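Local coordinates for phosphoenolpyruvate-protein phosphotransferase (Coxiella burnetii, PDB 3TRC) that probably transfers phosphate from phosphoenolpyruvate to a histidine of a protein partner, releasing pyruvate, and is represented here by its GAF domain alone, at residues A[13-17]-A[29-33]; A[52-57]-A[69-75]; A[110-116]-A[131-137]. The contacts are given in a common frame with arbitrary orientation. Residues are numbered along the deposited sequence.

How the interactions relate
From the N terminus, the chain runs along helix 3-19, turns, and returns antiparallel along helix 23-37; interaction 1 closes that helical hairpin. It then enters the antiparallel sheet of the GAF domain, where interaction 2 closes the link between strand 54-61 and the short outermost strand 72-74. Interaction 3 comes last and holds the open end of the hairpin made by strands 114-122 and 125-134. The three contacts follow one another in series, and none encloses or crosses another. Interactions 2 and 3 lie in the same sheet with strand 42-49 between their hairpins, their centres about 20 Å apart. Helix 142-164 packs against residues of interactions 1 and 3, linking the helical layer to the sheet.

Interaction 1: A[13-17]-A[29-33]; sequences ITQEV and LVVVR
This is an antiparallel helical hairpin: helix 3-19, through 13-17, packs beside helix 23-37, through 29-33, on the helical side of the GAF domain. Both segments are regular alpha helix, with phi near -65° and psi near -43°. Their axes cross at 156° with a closest approach of 10.7 Å, side chains filling the space. I13 lies nearest V30 (CA to CA 7.3 Å) and V17 nearest L29 (7.4 Å). L29 (t,t) is the main bump. It enters the hollow between I13, E16 and V17, with CD2 3.8 Å from I13 CG1 and CD1 3.4 Å from E16 CB. In return I13, also t,t, reaches between V30 and R33, its CD1 4.0 Å from V30 CG2 and 3.9 Å from R33 CB. V17 CG2 meets V30 CG2 at 3.7 Å, closing the buried edge, where L151 and L155 of helix 142-164 cover V30. T14, pointing away from 29-33, packs on I153 of the second subunit. Toward solvent, E16 (chi1 m, chi2 t) and R33 (chi1 and chi2 m), which also bridges to E36, form a two-pronged salt bridge: R33 NE donates to E16 OE1 at 2.8 Å, and R33 NH2 to E16 OE2 at 2.9 Å.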
loop_
_atom_site.group_PDB
_atom_site.type_symbol
_atom_site.label_atom_id
_atom_site.label_comp_id
_atom_site.label_asym_id
_atom_site.label_seq_id
_atom_site.Cartn_x
_atom_site.Cartn_y
_atom_site.Cartn_z
ATOM N N ILE A 13 2.530 6.471 -5.481
ATOM C CA ILE A 13 3.609 6.456 -4.497
ATOM C C ILE A 13 3.972 5.042 -4.042
ATOM O O ILE A 13 5.133 4.758 -3.766
ATOM C CB ILE A 13 3.299 7.341 -3.274
ATOM C CG1 ILE A 13 4.540 7.488 -2.398
ATOM C CG2 ILE A 13 2.152 6.759 -2.458
ATOM C CD1 ILE A 13 4.397 8.544 -1.327
ATOM N N THR A 14 2.979 4.161 -3.957
ATOM C CA THR A 14 3.229 2.771 -3.582
ATOM C C THR A 14 4.147 2.182 -4.647
ATOM O O THR A 14 5.095 1.456 -4.344
ATOM C CB THR A 14 1.920 1.957 -3.482
ATOM O OG1 THR A 14 1.035 2.588 -2.544
ATOM C CG2 THR A 14 2.199 0.536 -3.013
ATOM N N GLN A 15 3.855 2.530 -5.897
ATOM C CA GLN A 15 4.678 2.167 -7.045
ATOM C C GLN A 15 6.109 2.671 -6.890
ATOM O O GLN A 15 7.067 1.911 -7.023
ATOM C CB GLN A 15 4.079 2.770 -8.315
ATOM C CG GLN A 15 4.810 2.404 -9.584
ATOM C CD GLN A 15 4.310 1.105 -10.170
ATOM O OE1 GLN A 15 4.714 0.023 -9.743
ATOM N NE2 GLN A 15 3.414 1.202 -11.146
ATOM N N GLU A 16 6.246 3.962 -6.616
ATOM C CA GLU A 16 7.561 4.579 -6.498
ATOM C C GLU A 16 8.374 4.045 -5.313
ATOM O O GLU A 16 9.584 3.863 -5.422
ATOM C CB GLU A 16 7.440 6.107 -6.431
ATOM C CG GLU A 16 7.128 6.774 -7.769
ATOM C CD GLU A 16 7.122 8.294 -7.678
ATOM O OE1 GLU A 16 6.802 8.831 -6.597
ATOM O OE2 GLU A 16 7.443 8.955 -8.686
ATOM N N VAL A 17 7.711 3.790 -4.188
ATOM C CA VAL A 17 8.396 3.238 -3.021
ATOM C C VAL A 17 8.948 1.847 -3.311
ATOM O O VAL A 17 10.100 1.551 -3.003
ATOM C CB VAL A 17 7.486 3.182 -1.774
ATOM C CG1 VAL A 17 8.168 2.402 -0.647
ATOM C CG2 VAL A 17 7.129 4.587 -1.312
ATOM N N LEU A 29 11.722 10.106 -1.088
ATOM C CA LEU A 29 10.676 10.179 -2.097
ATOM C C LEU A 29 9.344 10.496 -1.433
ATOM O O LEU A 29 8.584 11.355 -1.890
ATOM C CB LEU A 29 10.612 8.834 -2.823
ATOM C CG LEU A 29 9.530 8.432 -3.817
ATOM C CD1 LEU A 29 9.980 7.151 -4.504
ATOM C CD2 LEU A 29 8.187 8.232 -3.140
ATOM N N VAL A 30 9.073 9.801 -0.335
ATOM C CA VAL A 30 7.823 9.960 0.393
ATOM C C VAL A 30 7.604 11.378 0.937
ATOM O O VAL A 30 6.538 11.955 0.743
ATOM C CB VAL A 30 7.699 8.899 1.506
ATOM C CG1 VAL A 30 6.529 9.211 2.422
ATOM C CG2 VAL A 30 7.558 7.509 0.882
ATOM N N VAL A 31 8.603 11.962 1.603
ATOM C CA VAL A 31 8.392 13.286 2.180
ATOM C C VAL A 31 8.139 14.343 1.097
ATOM O O VAL A 31 7.340 15.265 1.282
ATOM C CB VAL A 31 9.542 13.706 3.136
ATOM C CG1 VAL A 31 9.680 12.692 4.260
ATOM C CG2 VAL A 31 10.862 13.866 2.387
ATOM N N VAL A 32 8.796 14.184 -0.047
ATOM C CA VAL A 32 8.610 15.117 -1.151
ATOM C C VAL A 32 7.223 14.936 -1.762
ATOM O O VAL A 32 6.498 15.908 -1.983
ATOM C CB VAL A 32 9.683 14.933 -2.245
ATOM C CG1 VAL A 32 9.305 15.718 -3.498
ATOM C CG2 VAL A 32 11.045 15.380 -1.735
ATOM N N ARG A 33 6.861 13.683 -2.026
ATOM C CA ARG A 33 5.593 13.369 -2.681
ATOM C C ARG A 33 4.403 13.790 -1.837
ATOM O O ARG A 33 3.426 14.331 -2.357
ATOM C CB ARG A 33 5.503 11.872 -3.011
ATOM C CG ARG A 33 6.421 11.422 -4.130
ATOM C CD ARG A 33 6.139 12.171 -5.423
ATOM N NE ARG A 33 6.925 11.645 -6.534
ATOM C CZ ARG A 33 7.373 12.380 -7.548
ATOM N NH1 ARG A 33 7.120 13.680 -7.589
ATOM N NH2 ARG A 33 8.078 11.815 -8.519
#

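Interaction 2: A[52-57]-A[69-75]; sequences HGEYVL and GKLRLKF. With NA (sodium ion), chain C.
A tyrosine hydroxyl that binds sodium sets this strand pair apart: Y55 OH lies 2.7 Å from the ion, whose site is completed by G76, G81 and E85. The Y55 ring (chi1 m) takes the edge of F75 on its face, a tilted edge-to-face pair with centroids 4.8 Å apart and planes at 54°. F75 presents its own face to G53, whose CA is 3.7 Å from the ring centroid in a CH-pi contact.

The backbones are extended and antiparallel, strands 54-57 and 72-74 running at 158° with axes 4.3 Å apart. Y55 and L73 are the hydrogen-bonded pair: Y55 N to L73 O 2.7 Å, L73 N to Y55 O 2.9 Å. E54-K74 and V56-R72 flank it as non-hydrogen-bonded pairs. Beyond, single bonds join F75 N to G53 O and L57 N to L71 O (each 2.9 Å), and G69 N in the loop, not L71 N, reaches L57 O at 2.7 Å. G53 takes positive phi (63/44), and with E54 faces D49 of strand 42-49, across the strand's other edge, in a G1 bulge.

On the face carrying E54, V56, R72 and K74, E54 (chi1 m, chi2 t) joins two bases: its OE1 accepts from R72 NH1 and its OE2 from K74 NZ, both at 2.9 Å. R72 also bridges to D49, and its guanidinium covers V56, with NH1 3.3 Å from V56 CG2. Y55 and L73 occupy the reverse face, Y55 packing on L126 and I129. This is a beta hairpin whose second strand is outermost in the GAF-domain sheet, beside the sodium site.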
loop_
_atom_site.group_PDB
_atom_site.type_symbol
_atom_site.label_atom_id
_atom_site.label_comp_id
_atom_site.label_asym_id
_atom_site.label_seq_id
_atom_site.Cartn_x
_atom_site.Cartn_y
_atom_site.Cartn_z
ATOM N N HIS A 52 19.799 4.912 22.220
ATOM C CA HIS A 52 19.924 6.239 22.815
ATOM C C HIS A 52 18.577 6.823 23.249
ATOM O O HIS A 52 18.528 7.910 23.825
ATOM C CB HIS A 52 20.612 7.200 21.843
ATOM C CG HIS A 52 22.000 6.781 21.468
ATOM N ND1 HIS A 52 22.328 6.324 20.209
ATOM C CD2 HIS A 52 23.142 6.740 22.193
ATOM C CE1 HIS A 52 23.614 6.024 20.174
ATOM N NE2 HIS A 52 24.132 6.269 21.364
ATOM N N GLY A 53 17.496 6.106 22.963
ATOM C CA GLY A 53 16.167 6.548 23.348
ATOM C C GLY A 53 15.771 7.858 22.691
ATOM O O GLY A 53 15.216 8.754 23.335
ATOM N N GLU A 54 16.062 7.966 21.399
ATOM C CA GLU A 54 15.782 9.173 20.634
ATOM C C GLU A 54 15.232 8.838 19.260
ATOM O O GLU A 54 15.582 7.819 18.668
ATOM C CB GLU A 54 17.064 9.990 20.443
ATOM C CG GLU A 54 17.690 10.508 21.719
ATOM C CD GLU A 54 19.093 11.047 21.502
ATOM O OE1 GLU A 54 19.837 10.494 20.661
ATOM O OE2 GLU A 54 19.454 12.030 22.178
ATOM N N TYR A 55 14.366 9.711 18.762
ATOM C CA TYR A 55 13.973 9.703 17.365
ATOM C C TYR A 55 15.018 10.467 16.577
ATOM O O TYR A 55 15.434 11.542 16.994
ATOM C CB TYR A 55 12.639 10.414 17.209
ATOM C CG TYR A 55 11.539 9.741 17.968
ATOM C CD1 TYR A 55 11.045 8.529 17.524
ATOM C CD2 TYR A 55 11.003 10.301 19.118
ATOM C CE1 TYR A 55 10.050 7.887 18.179
ATOM C CE2 TYR A 55 9.988 9.648 19.804
ATOM C CZ TYR A 55 9.522 8.432 19.310
ATOM O OH TYR A 55 8.518 7.723 19.911
ATOM N N VAL A 56 15.430 9.923 15.438
ATOM C CA VAL A 56 16.401 10.604 14.584
ATOM C C VAL A 56 15.763 10.999 13.263
ATOM O O VAL A 56 15.142 10.178 12.599
ATOM C CB VAL A 56 17.605 9.694 14.284
ATOM C CG1 VAL A 56 18.655 10.461 13.479
ATOM C CG2 VAL A 56 18.197 9.170 15.576
ATOM N N LEU A 57 15.897 12.263 12.880
ATOM C CA LEU A 57 15.346 12.698 11.601
ATOM C C LEU A 57 16.084 11.996 10.468
ATOM O O LEU A 57 17.316 12.043 10.398
ATOM C CB LEU A 57 15.479 14.212 11.454
ATOM C CG LEU A 57 14.928 14.771 10.146
ATOM C CD1 LEU A 57 13.406 14.629 10.111
ATOM C CD2 LEU A 57 15.337 16.235 9.994
ATOM N N GLY A 69 19.666 13.156 9.628
ATOM C CA GLY A 69 20.711 12.322 10.190
ATOM C C GLY A 69 21.257 12.886 11.486
ATOM O O GLY A 69 22.092 12.252 12.138
ATOM N N LYS A 70 20.774 14.066 11.871
ATOM C CA LYS A 70 21.332 14.799 13.009
ATOM C C LYS A 70 20.308 15.171 14.091
ATOM O O LYS A 70 20.575 15.017 15.280
ATOM C CB LYS A 70 22.038 16.068 12.513
ATOM C CG LYS A 70 23.133 15.814 11.482
ATOM C CD LYS A 70 24.249 14.962 12.076
ATOM C CE LYS A 70 25.319 14.635 11.048
ATOM N NZ LYS A 70 26.354 13.718 11.608
ATOM N N LEU A 71 19.153 15.686 13.686
ATOM C CA LEU A 71 18.142 16.114 14.647
ATOM C C LEU A 71 17.633 14.931 15.462
ATOM O O LEU A 71 17.145 13.952 14.906
ATOM C CB LEU A 71 16.976 16.796 13.932
ATOM C CG LEU A 71 15.824 17.236 14.836
ATOM C CD1 LEU A 71 16.288 18.271 15.851
ATOM C CD2 LEU A 71 14.680 17.774 13.994
ATOM N N ARG A 72 17.759 15.032 16.782
ATOM C CA ARG A 72 17.345 13.965 17.686
ATOM C C ARG A 72 16.354 14.485 18.721
ATOM O O ARG A 72 16.548 15.552 19.310
ATOM C CB ARG A 72 18.567 13.335 18.367
ATOM C CG ARG A 72 19.434 12.548 17.403
ATOM C CD ARG A 72 20.785 12.150 17.978
ATOM N NE ARG A 72 21.433 11.207 17.073
ATOM C CZ ARG A 72 21.238 9.894 17.110
ATOM N NH1 ARG A 72 20.440 9.363 18.031
ATOM N NH2 ARG A 72 21.851 9.111 16.235
ATOM N N LEU A 73 15.284 13.725 18.930
ATOM C CA LEU A 73 14.239 14.097 19.874
ATOM C C LEU A 73 14.066 12.949 20.855
ATOM O O LEU A 73 13.998 11.796 20.447
ATOM C CB LEU A 73 12.926 14.352 19.133
ATOM C CG LEU A 73 12.956 15.446 18.063
ATOM C CD1 LEU A 73 11.624 15.495 17.317
ATOM C CD2 LEU A 73 13.277 16.792 18.683
ATOM N N LYS A 74 14.001 13.255 22.145
ATOM C CA LYS A 74 13.927 12.205 23.156
ATOM C C LYS A 74 12.590 11.476 23.154
ATOM O O LYS A 74 11.531 12.093 22.991
ATOM C CB LYS A 74 14.200 12.778 24.550
ATOM C CG LYS A 74 15.613 13.302 24.739
ATOM C CD LYS A 74 16.623 12.173 24.687
ATOM C CE LYS A 74 18.015 12.656 25.060
ATOM N NZ LYS A 74 19.014 11.552 24.996
ATOM N N PHE A 75 12.637 10.160 23.335
ATOM C CA PHE A 75 11.416 9.379 23.486
ATOM C C PHE A 75 10.553 10.011 24.579
ATOM O O PHE A 75 11.058 10.409 25.629
ATOM C CB PHE A 75 11.719 7.929 23.888
ATOM C CG PHE A 75 12.282 7.066 22.779
ATOM C CD1 PHE A 75 12.408 7.543 21.487
ATOM C CD2 PHE A 75 12.675 5.760 23.048
ATOM C CE1 PHE A 75 12.920 6.735 20.479
ATOM C CE2 PHE A 75 13.190 4.948 22.048
ATOM C CZ PHE A 75 13.317 5.438 20.760
HETATM NA NA NA C . 7.877 8.563 22.368
HETATM O O HOH W 1 17.773 14.531 21.993
#

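Interaction 3: A[110-116]-A[131-137]; sequences EDYHGFL and VIQQLES
Y112 packs its ring against L135 and Q133: CD1 is 3.7 Å from L135 CD2, and CD2 is 3.8 Å from Q133 NE2. L135 starts with its CA-to-CB bond pointing away, yet its end comes back against the tyrosine, and L135 CD2 also lies 3.6 Å from D111 O.

Past Y112, H113 and G114 both face Q134, a classic bulge in which H113 (phi/psi -131/-65) leaves the extended conformation. H113 N donates to Q134 O at 2.9 Å, while G114 N turns to E136 O at 3.0 Å and G114 O accepts from Q134 N at 3.1 Å. Glycine fits here because a CB at 114 would clash with Q134 CG. The imidazole of H113, hydrogen-bonded to D94, presents its edge to L135 O (CD2 to O 3.3 Å).

Regular pairing begins at F115 and Q133, a non-hydrogen-bonded pair (CA to CA 4.7 Å), followed by L116 and I132, a hydrogen-bonded one: L116 N to I132 O and I132 N to L116 O are both 2.8 Å. Segments 114-116 and 131-134 run at 167° with axes 4.8 Å apart. One water donates to G114 O (2.9 Å) and accepts from Q133 NE2 (3.0 Å).

F115 (chi1 t) leans across toward 131-137, so that F115 CE2 meets V131 CG1 at 3.7 Å, on the side where helix 78-86 packs. L116 and I132 lie on the opposite face, L116 CG 4.1 Å from I132 CD1, both covered by C148 of helix 142-164. This is the open end of a GAF-domain beta hairpin, marked by a classic bulge.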
loop_
_atom_site.group_PDB
_atom_site.type_symbol
_atom_site.label_atom_id
_atom_site.label_comp_id
_atom_site.label_asym_id
_atom_site.label_seq_id
_atom_site.Cartn_x
_atom_site.Cartn_y
_atom_site.Cartn_z
ATOM N N GLU A 110 9.809 27.547 9.276
ATOM C CA GLU A 110 8.553 28.263 9.067
ATOM C C GLU A 110 7.573 28.021 10.211
ATOM O O GLU A 110 7.679 27.031 10.933
ATOM C CB GLU A 110 7.905 27.855 7.739
ATOM C CG GLU A 110 8.597 28.394 6.502
ATOM C CD GLU A 110 7.642 28.555 5.333
ATOM O OE1 GLU A 110 6.977 29.611 5.251
ATOM O OE2 GLU A 110 7.551 27.630 4.500
ATOM N N ASP A 111 6.616 28.931 10.368
ATOM C CA ASP A 111 5.618 28.831 11.428
ATOM C C ASP A 111 4.453 27.932 11.029
ATOM O O ASP A 111 3.437 28.407 10.520
ATOM C CB ASP A 111 5.091 30.215 11.804
ATOM C CG ASP A 111 6.050 30.982 12.691
ATOM O OD1 ASP A 111 6.610 30.371 13.628
ATOM O OD2 ASP A 111 6.243 32.193 12.449
ATOM N N TYR A 112 4.596 26.636 11.275
ATOM C CA TYR A 112 3.531 25.693 10.947
ATOM C C TYR A 112 2.482 25.637 12.044
ATOM O O TYR A 112 2.753 25.963 13.203
ATOM C CB TYR A 112 4.091 24.292 10.690
ATOM C CG TYR A 112 5.159 24.273 9.633
ATOM C CD1 TYR A 112 4.864 24.601 8.316
ATOM C CD2 TYR A 112 6.468 23.934 9.947
ATOM C CE1 TYR A 112 5.840 24.592 7.342
ATOM C CE2 TYR A 112 7.451 23.919 8.980
ATOM C CZ TYR A 112 7.135 24.249 7.681
ATOM O OH TYR A 112 8.120 24.235 6.720
ATOM N N HIS A 113 1.279 25.225 11.667
ATOM C CA HIS A 113 0.186 25.122 12.617
ATOM C C HIS A 113 -0.499 23.771 12.505
ATOM O O HIS A 113 -0.446 22.975 13.439
ATOM C CB HIS A 113 -0.792 26.282 12.429
ATOM C CG HIS A 113 -0.194 27.614 12.757
ATOM N ND1 HIS A 113 -0.230 28.152 14.026
ATOM C CD2 HIS A 113 0.494 28.496 11.994
ATOM C CE1 HIS A 113 0.390 29.318 14.026
ATOM N NE2 HIS A 113 0.840 29.551 12.806
ATOM N N GLY A 114 -1.124 23.503 11.360
ATOM C CA GLY A 114 -1.730 22.204 11.120
ATOM C C GLY A 114 -0.691 21.109 11.279
ATOM O O GLY A 114 0.444 21.270 10.839
ATOM N N PHE A 115 -1.084 19.996 11.894
ATOM C CA PHE A 115 -0.142 18.943 12.288
ATOM C C PHE A 115 -0.787 17.566 12.184
ATOM O O PHE A 115 -1.892 17.345 12.683
ATOM C CB PHE A 115 0.323 19.185 13.735
ATOM C CG PHE A 115 1.239 18.122 14.295
ATOM C CD1 PHE A 115 0.725 16.971 14.886
ATOM C CD2 PHE A 115 2.615 18.308 14.297
ATOM C CE1 PHE A 115 1.572 16.005 15.429
ATOM C CE2 PHE A 115 3.472 17.346 14.837
ATOM C CZ PHE A 115 2.947 16.195 15.404
ATOM N N LEU A 116 -0.106 16.643 11.519
ATOM C CA LEU A 116 -0.520 15.245 11.551
ATOM C C LEU A 116 0.692 14.389 11.864
ATOM O O LEU A 116 1.628 14.310 11.069
ATOM C CB LEU A 116 -1.139 14.817 10.216
ATOM C CG LEU A 116 -1.556 13.345 10.108
ATOM C CD1 LEU A 116 -2.561 12.984 11.196
ATOM C CD2 LEU A 116 -2.137 13.062 8.723
ATOM N N VAL A 131 5.679 12.854 10.214
ATOM C CA VAL A 131 5.137 14.133 10.667
ATOM C C VAL A 131 4.829 15.020 9.472
ATOM O O VAL A 131 5.724 15.358 8.699
ATOM C CB VAL A 131 6.107 14.890 11.599
ATOM C CG1 VAL A 131 5.509 16.245 11.991
ATOM C CG2 VAL A 131 6.425 14.070 12.843
ATOM N N ILE A 132 3.562 15.402 9.340
ATOM C CA ILE A 132 3.120 16.246 8.240
ATOM C C ILE A 132 2.635 17.580 8.815
ATOM O O ILE A 132 1.893 17.608 9.787
ATOM C CB ILE A 132 1.984 15.575 7.425
ATOM C CG1 ILE A 132 2.383 14.159 6.985
ATOM C CG2 ILE A 132 1.638 16.417 6.208
ATOM C CD1 ILE A 132 1.914 13.061 7.933
ATOM N N GLN A 133 3.082 18.685 8.230
ATOM C CA GLN A 133 2.743 19.996 8.771
ATOM C C GLN A 133 2.301 20.937 7.670
ATOM O O GLN A 133 2.669 20.770 6.513
ATOM C CB GLN A 133 3.943 20.593 9.510
ATOM C CG GLN A 133 4.529 19.666 10.577
ATOM C CD GLN A 133 5.753 20.254 11.258
ATOM O OE1 GLN A 133 6.894 19.976 10.870
ATOM N NE2 GLN A 133 5.523 21.071 12.280
ATOM N N GLN A 134 1.489 21.921 8.032
ATOM C CA GLN A 134 1.110 22.947 7.075
ATOM C C GLN A 134 0.998 24.296 7.762
ATOM O O GLN A 134 0.811 24.376 8.976
ATOM C CB GLN A 134 -0.186 22.583 6.340
ATOM C CG GLN A 134 -1.360 22.269 7.236
ATOM C CD GLN A 134 -2.465 21.536 6.495
ATOM O OE1 GLN A 134 -2.336 21.227 5.309
ATOM N NE2 GLN A 134 -3.558 21.261 7.191
ATOM N N LEU A 135 1.138 25.351 6.972
ATOM C CA LEU A 135 1.065 26.711 7.480
ATOM C C LEU A 135 -0.347 27.077 7.936
ATOM O O LEU A 135 -0.513 27.816 8.907
ATOM C CB LEU A 135 1.544 27.686 6.403
ATOM C CG LEU A 135 2.999 27.508 5.958
ATOM C CD1 LEU A 135 3.254 28.212 4.632
ATOM C CD2 LEU A 135 3.963 27.997 7.033
ATOM N N GLU A 136 -1.360 26.567 7.238
ATOM C CA GLU A 136 -2.741 26.862 7.597
ATOM C C GLU A 136 -3.046 26.232 8.943
ATOM O O GLU A 136 -2.535 25.153 9.261
ATOM C CB GLU A 136 -3.714 26.308 6.550
ATOM C CG GLU A 136 -3.610 26.954 5.179
ATOM C CD GLU A 136 -4.426 28.225 5.064
ATOM O OE1 GLU A 136 -5.327 28.435 5.905
ATOM O OE2 GLU A 136 -4.170 29.016 4.130
ATOM N N SER A 137 -3.874 26.901 9.736
ATOM C CA SER A 137 -4.314 26.334 11.005
ATOM C C SER A 137 -5.519 25.425 10.770
ATOM O O SER A 137 -6.619 25.679 11.261
ATOM C CB SER A 137 -4.646 27.439 12.015
ATOM O OG SER A 137 -3.477 28.158 12.378
HETATM O O HOH W 2 2.660 21.717 12.734
#